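Local coordinates for protein chitinase A (Cycas revoluta, PDB 4MNK) that probably hydrolyses chitin as a plant class V chitinase of glycoside hydrolase family 18, and binds N-acetylglucosamine oligosaccharides, at residues V219-E222 with S223-A227; D335-L338 with P339-S343. All blocks are in the same frame, centred on the assembly; numbering follows the deposited sequence. Where two conformers were deposited one is given.

Contact 1: residues V219-E222 with S223-A227; sequences VGIE and SFLAA
Val219-Glu222 runs straight into Ser223-Ala227 as successive turns of helix 217-227, and four backbone bonds reaching back four residues join them. Leu225 N meets Ile221 O at 3.1 Å with an N-H...O angle of 167°, while the bond from Ala226 N to Glu222 O is 2.8 Å. Gly220 O is gripped twice: Phe224 N gives it the ordinary helical bond at 3.3 Å, and the hydroxyl Ser223 OG donates to it at 2.6 Å, tilted 17° from the carbonyl plane. With chi1 of 77°, OG sits between its own backbone N and carbonyl carbon, folded back over the preceding turn. The same hydroxyl bonds to Gln164 N, which ties a neighbouring loop to the helix. The Phe224 ring leans past this carbonyl too, CD1 lying 3.3 Å from Gly220 O, and it packs on Leu234 of the adjoining strand. Ile221 and Leu225 lie side by side, one turn apart, CG2 of Ile221 against CD1 of Leu225 at 3.8 Å; these branched chains suit the face turned to strand 234-247, where they meet Leu236 and Leu234 respectively. Glu222 belongs at the exposed surface, where OE1 makes a salt bridge with Lys320. The helix thus has an apolar face held against the barrel strand, and a small hydroxyl that serves both the helix and the loop beside it.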
loop_
_atom_site.group_PDB
_atom_site.type_symbol
_atom_site.label_atom_id
_atom_site.label_comp_id
_atom_site.label_asym_id
_atom_site.label_seq_id
_atom_site.Cartn_x
_atom_site.Cartn_y
_atom_site.Cartn_z
ATOM N N VAL A 219 -7.776 4.252 14.511
ATOM C CA VAL A 219 -6.789 4.558 15.552
ATOM C C VAL A 219 -5.462 4.998 14.925
ATOM O O VAL A 219 -4.853 5.974 15.364
ATOM C CB VAL A 219 -6.586 3.367 16.523
ATOM C CG1 VAL A 219 -5.352 3.569 17.400
ATOM C CG2 VAL A 219 -7.819 3.179 17.396
ATOM N N GLY A 220 -5.032 4.287 13.884
ATOM C CA GLY A 220 -3.827 4.652 13.148
ATOM C C GLY A 220 -3.911 6.031 12.517
ATOM O O GLY A 220 -3.002 6.847 12.675
ATOM N N ILE A 221 -5.008 6.292 11.807
ATOM C CA ILE A 221 -5.248 7.600 11.197
ATOM C C ILE A 221 -5.268 8.706 12.258
ATOM O O ILE A 221 -4.617 9.745 12.088
ATOM C CB ILE A 221 -6.547 7.602 10.338
ATOM C CG1 ILE A 221 -6.363 6.760 9.061
ATOM C CG2 ILE A 221 -6.999 9.027 9.999
ATOM C CD1 ILE A 221 -5.331 7.295 8.065
ATOM N N GLU A 222 -5.991 8.464 13.353
ATOM C CA GLU A 222 -6.033 9.386 14.493
ATOM C C GLU A 222 -4.622 9.754 14.963
ATOM O O GLU A 222 -4.345 10.919 15.255
ATOM C CB GLU A 222 -6.831 8.786 15.662
ATOM C CG GLU A 222 -8.348 8.668 15.441
ATOM C CD GLU A 222 -9.093 9.987 15.579
ATOM O OE1 GLU A 222 -10.155 10.147 14.937
ATOM O OE2 GLU A 222 -8.625 10.866 16.331
ATOM N N SER A 223 -3.730 8.763 15.016
ATOM C CA SER A 223 -2.369 8.977 15.517
ATOM C C SER A 223 -1.545 9.918 14.639
ATOM O O SER A 223 -0.789 10.744 15.151
ATOM C CB SER A 223 -1.638 7.646 15.740
ATOM O OG SER A 223 -1.191 7.060 14.526
ATOM N N PHE A 224 -1.692 9.795 13.323
ATOM C CA PHE A 224 -1.014 10.704 12.400
ATOM C C PHE A 224 -1.552 12.130 12.518
ATOM O O PHE A 224 -0.783 13.091 12.533
ATOM C CB PHE A 224 -1.131 10.211 10.957
ATOM C CG PHE A 224 -0.181 9.097 10.617
ATOM C CD1 PHE A 224 -0.629 7.783 10.550
ATOM C CD2 PHE A 224 1.163 9.362 10.361
ATOM C CE1 PHE A 224 0.250 6.747 10.233
ATOM C CE2 PHE A 224 2.051 8.333 10.046
ATOM C CZ PHE A 224 1.591 7.023 9.980
ATOM N N LEU A 225 -2.874 12.253 12.614
ATOM C CA LEU A 225 -3.520 13.557 12.736
ATOM C C LEU A 225 -3.185 14.253 14.053
ATOM O O LEU A 225 -2.952 15.463 14.074
ATOM C CB LEU A 225 -5.033 13.425 12.554
ATOM C CG LEU A 225 -5.461 12.997 11.145
ATOM C CD1 LEU A 225 -6.930 12.630 11.113
ATOM C CD2 LEU A 225 -5.155 14.079 10.127
ATOM N N ALA A 226 -3.137 13.479 15.135
ATOM C CA ALA A 226 -2.795 14.004 16.461
ATOM C C ALA A 226 -1.347 14.487 16.526
ATOM O O ALA A 226 -1.034 15.423 17.264
ATOM C CB ALA A 226 -3.053 12.960 17.531
ATOM N N ALA A 227 -0.471 13.842 15.756
ATOM C CA ALA A 227 0.932 14.240 15.671
ATOM C C ALA A 227 1.111 15.537 14.882
ATOM O O ALA A 227 2.137 16.207 15.009
ATOM C CB ALA A 227 1.767 13.122 15.062
#

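Contact 2: residues D335-L338 with P339-S343; sequences DAIL and PKIAS
Leu338 O accepts from Ala342 N at 3.0 Å, in a bond with an N-H...O angle of 163°; Ile341 N reaches Ile337 O in the same fashion at 3.2 Å. One residue earlier, Lys340 N bonds to Ala336 O at 3.2 Å as the first turn of helix 337-346 closes. Ala336 holds the N-cap position but has no side-chain acceptor; Asp333 caps in its place, OD1 accepting from Ile337 N and OD2 from Leu338 N. Pro339 suits this first turn, where a backbone N-H would find no carbonyl of the helix to bond, so its lack of one costs nothing; its CG lies 4.4 Å from Ala336 CB. Farther along, Ile341, in one of its two conformers, crosses Ile337 obliquely, CD1 near Ile337 CG2 at 3.9 Å, and both side chains rest on Gln307 of helix 307-319. Lys340 keeps CG anti to the backbone N (chi1 177°), then bends at chi2, and its NZ forms a salt bridge with Asp344 one turn on. The small Ala342 fits closely between strand 324-328 and helix 307-319. The carboxylate of Asp333 would probably interact favourably with the helix dipole, while the apolar side chains seat this turn against its neighbours.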
loop_
_atom_site.group_PDB
_atom_site.type_symbol
_atom_site.label_atom_id
_atom_site.label_comp_id
_atom_site.label_asym_id
_atom_site.label_seq_id
_atom_site.Cartn_x
_atom_site.Cartn_y
_atom_site.Cartn_z
ATOM N N ASP A 335 -12.250 -7.756 -11.716
ATOM C CA ASP A 335 -13.415 -7.058 -12.264
ATOM C C ASP A 335 -13.556 -5.625 -11.737
ATOM O O ASP A 335 -14.522 -4.929 -12.063
ATOM C CB ASP A 335 -14.693 -7.866 -12.006
ATOM C CG ASP A 335 -14.728 -9.170 -12.787
ATOM O OD1 ASP A 335 -14.397 -9.151 -13.990
ATOM O OD2 ASP A 335 -15.086 -10.211 -12.199
ATOM N N ALA A 336 -12.582 -5.196 -10.933
ATOM C CA ALA A 336 -12.558 -3.856 -10.327
ATOM C C ALA A 336 -13.851 -3.489 -9.583
ATOM O O ALA A 336 -14.337 -2.357 -9.664
ATOM C CB ALA A 336 -12.194 -2.789 -11.370
ATOM N N ILE A 337 -14.389 -4.459 -8.845
ATOM C CA ILE A 337 -15.613 -4.269 -8.074
ATOM C C ILE A 337 -15.413 -3.223 -6.976
ATOM O O ILE A 337 -16.197 -2.279 -6.846
ATOM C CB ILE A 337 -16.097 -5.612 -7.456
ATOM C CG1 ILE A 337 -16.309 -6.678 -8.545
ATOM C CG2 ILE A 337 -17.341 -5.411 -6.575
ATOM C CD1 ILE A 337 -17.300 -6.308 -9.651
ATOM N N LEU A 338 -14.348 -3.384 -6.200
ATOM C CA LEU A 338 -14.107 -2.493 -5.073
ATOM C C LEU A 338 -13.583 -1.112 -5.489
ATOM O O LEU A 338 -14.020 -0.108 -4.930
ATOM C CB LEU A 338 -13.243 -3.170 -4.004
ATOM C CG LEU A 338 -13.830 -4.478 -3.454
ATOM C CD1 LEU A 338 -12.909 -5.074 -2.413
ATOM C CD2 LEU A 338 -15.232 -4.279 -2.879
ATOM N N PRO A 339 -12.674 -1.044 -6.488
ATOM C CA PRO A 339 -12.339 0.295 -6.983
ATOM C C PRO A 339 -13.538 1.081 -7.537
ATOM O O PRO A 339 -13.572 2.303 -7.409
ATOM C CB PRO A 339 -11.294 0.011 -8.067
ATOM C CG PRO A 339 -10.628 -1.236 -7.593
ATOM C CD PRO A 339 -11.758 -2.060 -7.041
ATOM N N LYS A 340 -14.518 0.394 -8.125
ATOM C CA LYS A 340 -15.723 1.063 -8.617
ATOM C C LYS A 340 -16.563 1.675 -7.492
ATOM O O LYS A 340 -16.931 2.847 -7.559
ATOM C CB LYS A 340 -16.560 0.122 -9.494
ATOM C CG LYS A 340 -17.888 0.700 -10.002
ATOM C CD LYS A 340 -17.709 1.955 -10.850
ATOM C CE LYS A 340 -19.027 2.381 -11.482
ATOM N NZ LYS A 340 -19.060 3.836 -11.806
ATOM N N ILE A 341 -16.848 0.871 -6.470
ATOM C CA ILE A 341 -17.577 1.333 -5.295
ATOM C C ILE A 341 -16.881 2.519 -4.634
ATOM O O ILE A 341 -17.523 3.513 -4.294
ATOM C CB ILE A 341 -17.755 0.193 -4.288
ATOM C CG1 ILE A 341 -18.864 -0.731 -4.777
ATOM C CG2 ILE A 341 -18.081 0.739 -2.910
ATOM C CD1 ILE A 341 -18.478 -2.158 -4.774
ATOM N N ALA A 342 -15.565 2.415 -4.487
ATOM C CA ALA A 342 -14.754 3.464 -3.861
ATOM C C ALA A 342 -14.845 4.780 -4.636
ATOM O O ALA A 342 -15.071 5.841 -4.045
ATOM C CB ALA A 342 -13.316 3.015 -3.728
ATOM N N SER A 343 -14.697 4.698 -5.957
ATOM C CA SER A 343 -14.776 5.878 -6.811
ATOM C C SER A 343 -16.162 6.519 -6.752
ATOM O O SER A 343 -16.277 7.739 -6.617
ATOM C CB SER A 343 -14.402 5.521 -8.249
ATOM O OG SER A 343 -14.420 6.676 -9.069
#

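Both contacts are helical turns on the outside of the TIM barrel, in series along the chain, with centres about 26 Å apart and nearest atoms about 15 Å apart, so they do not touch. Contact 1 lies on the helix that leads into strand 234-247; contact 2 lies on the last helix, which follows strand 324-328. These two strands pair in parallel, and each helix packs on the strand next to it in sequence. Neither contact supplies a sugar-binding residue, although contact 1 comes closer: Gly220 lies about 9 Å from a bound N-acetylglucosamine, whereas the side chain of Leu338 is about 13 Å from one. Strands 234-247 and 324-328 carry the pocket residues Phe241, Arg243 and Trp328.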